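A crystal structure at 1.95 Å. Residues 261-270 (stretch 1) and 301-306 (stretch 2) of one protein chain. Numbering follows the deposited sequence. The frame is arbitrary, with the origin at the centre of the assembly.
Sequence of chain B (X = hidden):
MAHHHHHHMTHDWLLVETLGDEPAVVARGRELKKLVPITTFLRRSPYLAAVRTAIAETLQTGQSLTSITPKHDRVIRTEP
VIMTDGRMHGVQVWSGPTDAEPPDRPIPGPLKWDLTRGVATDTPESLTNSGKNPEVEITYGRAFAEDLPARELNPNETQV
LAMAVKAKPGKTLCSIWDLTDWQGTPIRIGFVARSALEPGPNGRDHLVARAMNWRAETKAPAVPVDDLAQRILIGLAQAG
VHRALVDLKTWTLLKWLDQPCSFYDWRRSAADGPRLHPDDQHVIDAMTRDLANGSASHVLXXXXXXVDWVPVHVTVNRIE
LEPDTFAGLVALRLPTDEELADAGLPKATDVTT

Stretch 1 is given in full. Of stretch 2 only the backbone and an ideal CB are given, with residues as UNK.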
# COMPACT_ATOMS: atom_id res chain seq x y z
N CYS B 261 13.16 -13.29 -16.77
CA CYS B 261 14.40 -13.32 -17.51
C CYS B 261 14.46 -14.59 -18.34
O CYS B 261 13.99 -15.65 -17.92
CB CYS B 261 15.62 -13.21 -16.59
SG CYS B 261 16.14 -14.76 -15.85
N SER B 262 15.01 -14.47 -19.53
CA SER B 262 15.17 -15.61 -20.41
C SER B 262 16.60 -16.17 -20.32
O SER B 262 16.96 -17.04 -21.10
CB SER B 262 14.83 -15.22 -21.85
OG SER B 262 15.50 -14.04 -22.23
N PHE B 263 17.38 -15.67 -19.36
CA PHE B 263 18.77 -16.13 -19.20
C PHE B 263 18.81 -17.62 -18.89
O PHE B 263 19.71 -18.32 -19.32
CB PHE B 263 19.51 -15.41 -18.06
CG PHE B 263 19.35 -13.93 -18.06
CD1 PHE B 263 19.22 -13.22 -19.24
CD2 PHE B 263 19.34 -13.24 -16.86
CE1 PHE B 263 19.07 -11.85 -19.22
CE2 PHE B 263 19.19 -11.88 -16.83
CZ PHE B 263 19.05 -11.17 -18.01
N TYR B 264 17.84 -18.09 -18.11
CA TYR B 264 17.84 -19.49 -17.70
C TYR B 264 16.41 -20.07 -17.69
O TYR B 264 15.44 -19.33 -17.75
CB TYR B 264 18.52 -19.64 -16.33
CG TYR B 264 17.67 -19.24 -15.14
CD1 TYR B 264 17.49 -17.90 -14.79
CD2 TYR B 264 17.07 -20.20 -14.34
CE1 TYR B 264 16.72 -17.55 -13.70
CE2 TYR B 264 16.30 -19.85 -13.24
CZ TYR B 264 16.13 -18.53 -12.92
OH TYR B 264 15.36 -18.20 -11.83
N ASP B 265 16.31 -21.39 -17.64
CA ASP B 265 15.01 -22.05 -17.76
C ASP B 265 14.36 -22.21 -16.39
O ASP B 265 14.35 -23.31 -15.82
CB ASP B 265 15.16 -23.41 -18.45
CG ASP B 265 13.85 -23.93 -19.03
OD1 ASP B 265 12.77 -23.44 -18.63
OD2 ASP B 265 13.90 -24.83 -19.89
N TRP B 266 13.82 -21.11 -15.87
CA TRP B 266 13.13 -21.11 -14.59
C TRP B 266 11.80 -21.88 -14.66
O TRP B 266 11.35 -22.42 -13.65
CB TRP B 266 12.87 -19.67 -14.10
CG TRP B 266 12.10 -18.83 -15.07
CD1 TRP B 266 12.60 -18.14 -16.14
CD2 TRP B 266 10.69 -18.58 -15.06
NE1 TRP B 266 11.58 -17.49 -16.81
CE2 TRP B 266 10.41 -17.74 -16.16
CE3 TRP B 266 9.64 -18.99 -14.23
CZ2 TRP B 266 9.11 -17.31 -16.46
CZ3 TRP B 266 8.35 -18.55 -14.52
CH2 TRP B 266 8.10 -17.73 -15.63
N ARG B 267 11.20 -21.95 -15.84
CA ARG B 267 9.91 -22.64 -15.98
C ARG B 267 10.06 -24.16 -15.90
O ARG B 267 9.33 -24.83 -15.17
CB ARG B 267 9.22 -22.23 -17.28
CG ARG B 267 8.63 -20.82 -17.22
CD ARG B 267 7.84 -20.45 -18.48
NE ARG B 267 6.74 -21.36 -18.72
CZ ARG B 267 6.69 -22.21 -19.75
NH1 ARG B 267 7.67 -22.23 -20.63
NH2 ARG B 267 5.65 -23.02 -19.89
N ARG B 268 11.01 -24.71 -16.65
CA ARG B 268 11.23 -26.16 -16.64
C ARG B 268 11.72 -26.62 -15.27
O ARG B 268 11.30 -27.66 -14.77
CB ARG B 268 12.24 -26.56 -17.71
CG ARG B 268 12.42 -28.08 -17.88
CD ARG B 268 13.65 -28.39 -18.68
NE ARG B 268 14.87 -28.26 -17.88
CZ ARG B 268 15.92 -27.51 -18.21
NH1 ARG B 268 15.91 -26.82 -19.34
NH2 ARG B 268 16.97 -27.46 -17.41
N SER B 269 12.61 -25.83 -14.66
CA SER B 269 13.23 -26.28 -13.42
C SER B 269 12.35 -26.00 -12.19
O SER B 269 12.73 -26.35 -11.07
CB SER B 269 14.62 -25.63 -13.25
OG SER B 269 14.51 -24.22 -13.10
N ALA B 270 11.17 -25.42 -12.40
CA ALA B 270 10.25 -25.21 -11.28
C ALA B 270 9.86 -26.56 -10.67
O ALA B 270 9.83 -26.72 -9.45
CB ALA B 270 9.01 -24.46 -11.73
N UNK B 301 25.27 -21.02 -10.88
CA UNK B 301 24.93 -21.72 -12.10
C UNK B 301 23.49 -22.22 -12.00
O UNK B 301 23.16 -23.01 -11.12
CB UNK B 301 25.90 -22.88 -12.36
N UNK B 302 22.65 -21.70 -12.88
CA UNK B 302 21.23 -22.06 -12.92
C UNK B 302 20.95 -22.89 -14.18
O UNK B 302 21.69 -22.81 -15.14
CB UNK B 302 20.35 -20.81 -12.89
N UNK B 303 19.87 -23.70 -14.16
CA UNK B 303 19.56 -24.59 -15.30
C UNK B 303 19.36 -23.85 -16.62
O UNK B 303 18.60 -22.91 -16.69
CB UNK B 303 18.30 -25.40 -14.99
N UNK B 304 20.04 -24.30 -17.67
CA UNK B 304 19.91 -23.67 -18.98
C UNK B 304 18.79 -24.19 -19.87
O UNK B 304 18.21 -25.25 -19.63
CB UNK B 304 21.23 -23.83 -19.73
N UNK B 305 18.50 -23.42 -20.92
CA UNK B 305 17.56 -23.81 -21.95
C UNK B 305 18.15 -24.85 -22.92
O UNK B 305 17.52 -25.88 -23.20
CB UNK B 305 17.11 -22.57 -22.72
N UNK B 306 19.35 -24.58 -23.42
CA UNK B 306 20.00 -25.47 -24.39
C UNK B 306 21.16 -26.24 -23.78
O UNK B 306 21.48 -27.35 -24.21
CB UNK B 306 20.50 -24.67 -25.59

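Position 301 opens the segment in extended conformation (phi/psi -89/117°), and nothing of stretch 1 lies within 5.5 Å of its ideal CB. The contact therefore sets no preference there. The deposited residue is Arg301, whose side chain stays at least 9.0 Å from stretch 1 and is hydrogen-bonded elsewhere in the structure.

At position 302 (-110/157°) CA-to-CB points toward stretch 1, and the ideal CB lies 3.6 Å from CD2 of Tyr264. An aromatic ring so near the start of the side chain favours an apolar group able to cover it; leucine, isoleucine, valine or methionine would all be reasonable. The residue is Leu302, with chi1 m and chi2 t. Its CD1 sits 3.7 Å from the centroid of the Tyr264 ring and only 6° off the ring normal, a CH-pi contact over the face.

Position 303 also directs its CB toward stretch 1, with the ideal atom 3.4 Å from NH2 of Arg268 and 4.1 Å from CB of Ser269. Its carbonyl is already engaged: Asp265 N donates to O of 303 at 2.9 Å and 162°. Little depth remains beside the guanidinium, so a compact side chain such as alanine, valine or proline fits, and phi of -59° is compatible with proline without requiring it. Pro303 is deposited. Its CG packs 3.6 Å from Ser269 CB, and its CD lies 4.2 Å from Tyr264 CD2.

At position 304 (-88/165°) the CB direction is away from stretch 1, with nothing of it within 5.5 Å, and the angles are open to most residues. Stretch 1 instead addresses the backbone: Arg268 NH1 donates to O of 304 at 2.8 Å and 167°, while Arg268 NH2 adds a weak bond to the same O at 3.4 Å and 132°. Asp265 OD2 holds that NH1 in a salt bridge at 2.9 Å. The residue is Gly304, which contributes its carbonyl without a side chain.

Position 305 (-76/-49°) points its CB sideways, 4.8 Å from Asp265 CB. A longer side chain can turn back toward the Asp265 carboxylate and the carbonyls of Ser262 and Tyr264; histidine, asparagine, glutamine, lysine or arginine would suit. His305, chi1 m, brings its ring nearer: CE1 is 3.2 Å from Tyr264 O and 3.4 Å from Ser262 O. Asp265 CB lies over the ring face, 3.8 Å from its centroid and 17° off the normal.

Position 306 points away into space free of stretch 1, leaving the choice open. Asp306 is poorly ordered and makes no contact.

Stretch 2 301-306: RLPGHD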
# COMPACT_ATOMS: atom_id res chain seq x y z
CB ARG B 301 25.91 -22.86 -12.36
CG ARG B 301 27.28 -22.36 -12.84
CD ARG B 301 28.34 -23.45 -12.72
NE ARG B 301 28.70 -23.70 -11.33
CZ ARG B 301 29.59 -24.59 -10.93
NH1 ARG B 301 30.24 -25.34 -11.81
NH2 ARG B 301 29.84 -24.74 -9.63
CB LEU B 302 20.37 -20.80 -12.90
CG LEU B 302 20.62 -19.92 -11.67
CD1 LEU B 302 19.83 -18.63 -11.75
CD2 LEU B 302 20.25 -20.69 -10.42
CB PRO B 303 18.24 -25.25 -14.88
CG PRO B 303 18.17 -25.10 -13.41
CD PRO B 303 18.86 -23.80 -13.10
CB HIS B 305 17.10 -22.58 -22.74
CG HIS B 305 16.10 -21.74 -22.01
ND1 HIS B 305 16.44 -20.55 -21.39
CD2 HIS B 305 14.78 -21.91 -21.79
CE1 HIS B 305 15.37 -20.03 -20.83
NE2 HIS B 305 14.34 -20.83 -21.05
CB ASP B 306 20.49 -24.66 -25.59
CG ASP B 306 19.41 -23.81 -26.21
OD1 ASP B 306 18.35 -24.37 -26.58
OD2 ASP B 306 19.60 -22.58 -26.31
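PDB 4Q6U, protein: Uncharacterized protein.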